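Local structure of putative rRNA methylase (Clostridium thermocellum ATCC 27405, 3EEY) at residues 14-19 / 37-42. The protein binds S-adenosylmethionine and is probably a methyltransferase acting on ribosomal RNA. Residues are numbered along the deposited sequence; the frame is centred on the assembly and turned at random.
Sequences DYIKMF and TAFLAS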
loop_
_atom_site.group_PDB
_atom_site.type_symbol
_atom_site.label_atom_id
_atom_site.label_comp_id
_atom_site.label_asym_id
_atom_site.label_seq_id
_atom_site.Cartn_x
_atom_site.Cartn_y
_atom_site.Cartn_z
ATOM N N ASP A 14 4.903 9.958 -1.394
ATOM C CA ASP A 14 4.102 9.712 -2.597
ATOM C C ASP A 14 2.601 9.895 -2.369
ATOM O O ASP A 14 1.915 10.470 -3.216
ATOM C CB ASP A 14 4.372 8.311 -3.163
ATOM C CG ASP A 14 5.706 8.211 -3.898
ATOM O OD1 ASP A 14 6.433 9.219 -4.009
ATOM O OD2 ASP A 14 6.024 7.108 -4.383
ATOM N N TYR A 15 2.112 9.400 -1.230
ATOM C CA TYR A 15 0.720 9.582 -0.818
ATOM C C TYR A 15 0.379 11.035 -0.515
ATOM O O TYR A 15 -0.726 11.481 -0.808
ATOM C CB TYR A 15 0.387 8.708 0.392
ATOM C CG TYR A 15 -0.035 7.303 0.031
ATOM C CD1 TYR A 15 0.853 6.232 0.151
ATOM C CD2 TYR A 15 -1.325 7.040 -0.431
ATOM C CE1 TYR A 15 0.472 4.934 -0.187
ATOM C CE2 TYR A 15 -1.721 5.742 -0.763
ATOM C CZ TYR A 15 -0.819 4.695 -0.640
ATOM O OH TYR A 15 -1.194 3.409 -0.972
ATOM N N ILE A 16 1.331 11.764 0.061
ATOM C CA ILE A 16 1.136 13.175 0.388
ATOM C C ILE A 16 1.086 14.027 -0.891
ATOM O O ILE A 16 0.219 14.891 -1.018
ATOM C CB ILE A 16 2.196 13.700 1.431
ATOM C CG1 ILE A 16 1.996 13.069 2.821
ATOM C CG2 ILE A 16 2.164 15.200 1.550
ATOM C CD1 ILE A 16 0.669 13.362 3.518
ATOM N N LYS A 17 1.991 13.754 -1.833
ATOM C CA LYS A 17 2.001 14.399 -3.156
ATOM C C LYS A 17 0.680 14.239 -3.932
ATOM O O LYS A 17 0.267 15.163 -4.628
ATOM C CB LYS A 17 3.160 13.864 -4.007
ATOM C CG LYS A 17 4.477 14.616 -3.879
ATOM C CD LYS A 17 5.683 13.704 -4.099
ATOM C CE LYS A 17 5.593 12.858 -5.371
ATOM N NZ LYS A 17 6.575 13.264 -6.414
ATOM N N MET A 18 0.033 13.074 -3.796
ATOM C CA MET A 18 -1.292 12.789 -4.386
ATOM C C MET A 18 -2.390 13.722 -3.891
ATOM O O MET A 18 -3.314 14.054 -4.626
ATOM C CB MET A 18 -1.749 11.364 -4.042
ATOM C CG MET A 18 -1.249 10.220 -4.922
ATOM S SD MET A 18 -1.699 8.610 -4.193
ATOM C CE MET A 18 -3.433 8.477 -4.628
ATOM N N PHE A 19 -2.291 14.129 -2.632
ATOM C CA PHE A 19 -3.396 14.793 -1.951
ATOM C C PHE A 19 -3.182 16.287 -1.750
ATOM O O PHE A 19 -4.135 17.058 -1.762
ATOM C CB PHE A 19 -3.630 14.127 -0.595
ATOM C CG PHE A 19 -4.408 12.849 -0.668
ATOM C CD1 PHE A 19 -5.763 12.841 -0.371
ATOM C CD2 PHE A 19 -3.794 11.648 -1.006
ATOM C CE1 PHE A 19 -6.500 11.665 -0.425
ATOM C CE2 PHE A 19 -4.521 10.465 -1.067
ATOM C CZ PHE A 19 -5.881 10.476 -0.775
ATOM N N THR A 37 8.881 18.526 7.065
ATOM C CA THR A 37 8.416 19.914 7.148
ATOM C C THR A 37 8.782 20.685 5.878
ATOM O O THR A 37 7.936 21.377 5.313
ATOM C CB THR A 37 8.991 20.668 8.379
ATOM O OG1 THR A 37 9.229 19.757 9.459
ATOM C CG2 THR A 37 8.026 21.767 8.829
ATOM N N ALA A 38 10.032 20.539 5.437
ATOM C CA ALA A 38 10.528 21.154 4.198
ATOM C C ALA A 38 9.774 20.627 2.986
ATOM O O ALA A 38 9.368 21.396 2.104
ATOM C CB ALA A 38 12.026 20.911 4.038
ATOM N N PHE A 39 9.595 19.308 2.967
ATOM C CA PHE A 39 8.811 18.611 1.948
ATOM C C PHE A 39 7.372 19.145 1.843
ATOM O O PHE A 39 6.893 19.429 0.745
ATOM C CB PHE A 39 8.820 17.099 2.229
ATOM C CG PHE A 39 7.784 16.328 1.467
ATOM C CD1 PHE A 39 7.893 16.158 0.098
ATOM C CD2 PHE A 39 6.704 15.755 2.123
ATOM C CE1 PHE A 39 6.936 15.443 -0.611
ATOM C CE2 PHE A 39 5.750 15.037 1.424
ATOM C CZ PHE A 39 5.864 14.883 0.053
ATOM N N LEU A 40 6.699 19.278 2.983
ATOM C CA LEU A 40 5.349 19.847 3.033
ATOM C C LEU A 40 5.301 21.317 2.603
ATOM O O LEU A 40 4.365 21.740 1.911
ATOM C CB LEU A 40 4.744 19.684 4.428
ATOM C CG LEU A 40 4.243 18.302 4.849
ATOM C CD1 LEU A 40 3.961 18.264 6.342
ATOM C CD2 LEU A 40 3.014 17.872 4.058
ATOM N N ALA A 41 6.321 22.079 2.998
ATOM C CA ALA A 41 6.451 23.490 2.637
ATOM C C ALA A 41 6.601 23.730 1.131
ATOM O O ALA A 41 6.043 24.688 0.592
ATOM C CB ALA A 41 7.607 24.119 3.400
ATOM N N SER A 42 7.334 22.848 0.456
ATOM C CA SER A 42 7.553 22.969 -0.983
ATOM C C SER A 42 6.310 22.626 -1.796
ATOM O O SER A 42 6.095 23.186 -2.872
ATOM C CB SER A 42 8.711 22.079 -1.425
ATOM O OG SER A 42 8.356 20.711 -1.310
#
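Phe-39 reaches across from helix 35-44 to Ile-16 and Lys-17 of helix 8-19, joining two helices that lie side by side on one face of the central sheet in this Rossmann-like, S-adenosylmethionine-dependent methyltransferase fold. The two run nearly parallel: the axes of segments 14-19 and 37-42 approach to 11.2 Å and are inclined by only 23°. At that spacing side chains alone fill the gap, and the contact is small, 166 Å² in all.

Apolar packing does most of the work. The CG2 methyl of Ile-16 meets two partners, 3.6 Å from CE2 of Phe-39 and 3.8 Å from CD2 of Leu-40. That methyl is anti to the backbone N. The phenyl ring is carried over by chi1 of 165°, which sets CG of Phe-39 anti to its own N; its CE2 and CZ then come against CB and CG2 of Ile-16 at an oblique approach, with CB of the isoleucine 3.8 Å from CE2 of the ring. Beneath the pair runs strand 94-101, whose Met-98 touches Ile-16, Phe-39 and Leu-40 alike, and His-13 stacks on the Phe-39 ring.

On the outer side the aliphatic part of Lys-17 lies loosely at the ring edge. Its CD lies near the ring plane, 4.1 Å from CE1 of Phe-39, and the lysine chain crosses the phenylalanine at about a right angle. Asn-35 and Asp-36, which bind S-adenosylmethionine, come just before Phe-39 on the same helix; the Phe-39 side chain itself is about 8 Å from the bound cofactor, near the site but not touching the ligand.

Between the two segments the contact is apolar. One turn after Phe-39, the hydroxyl of Ser-42 folds back on the helix, its OG donating to O of Phe-39 at 2.8 Å, tilted 32° from the carbonyl plane.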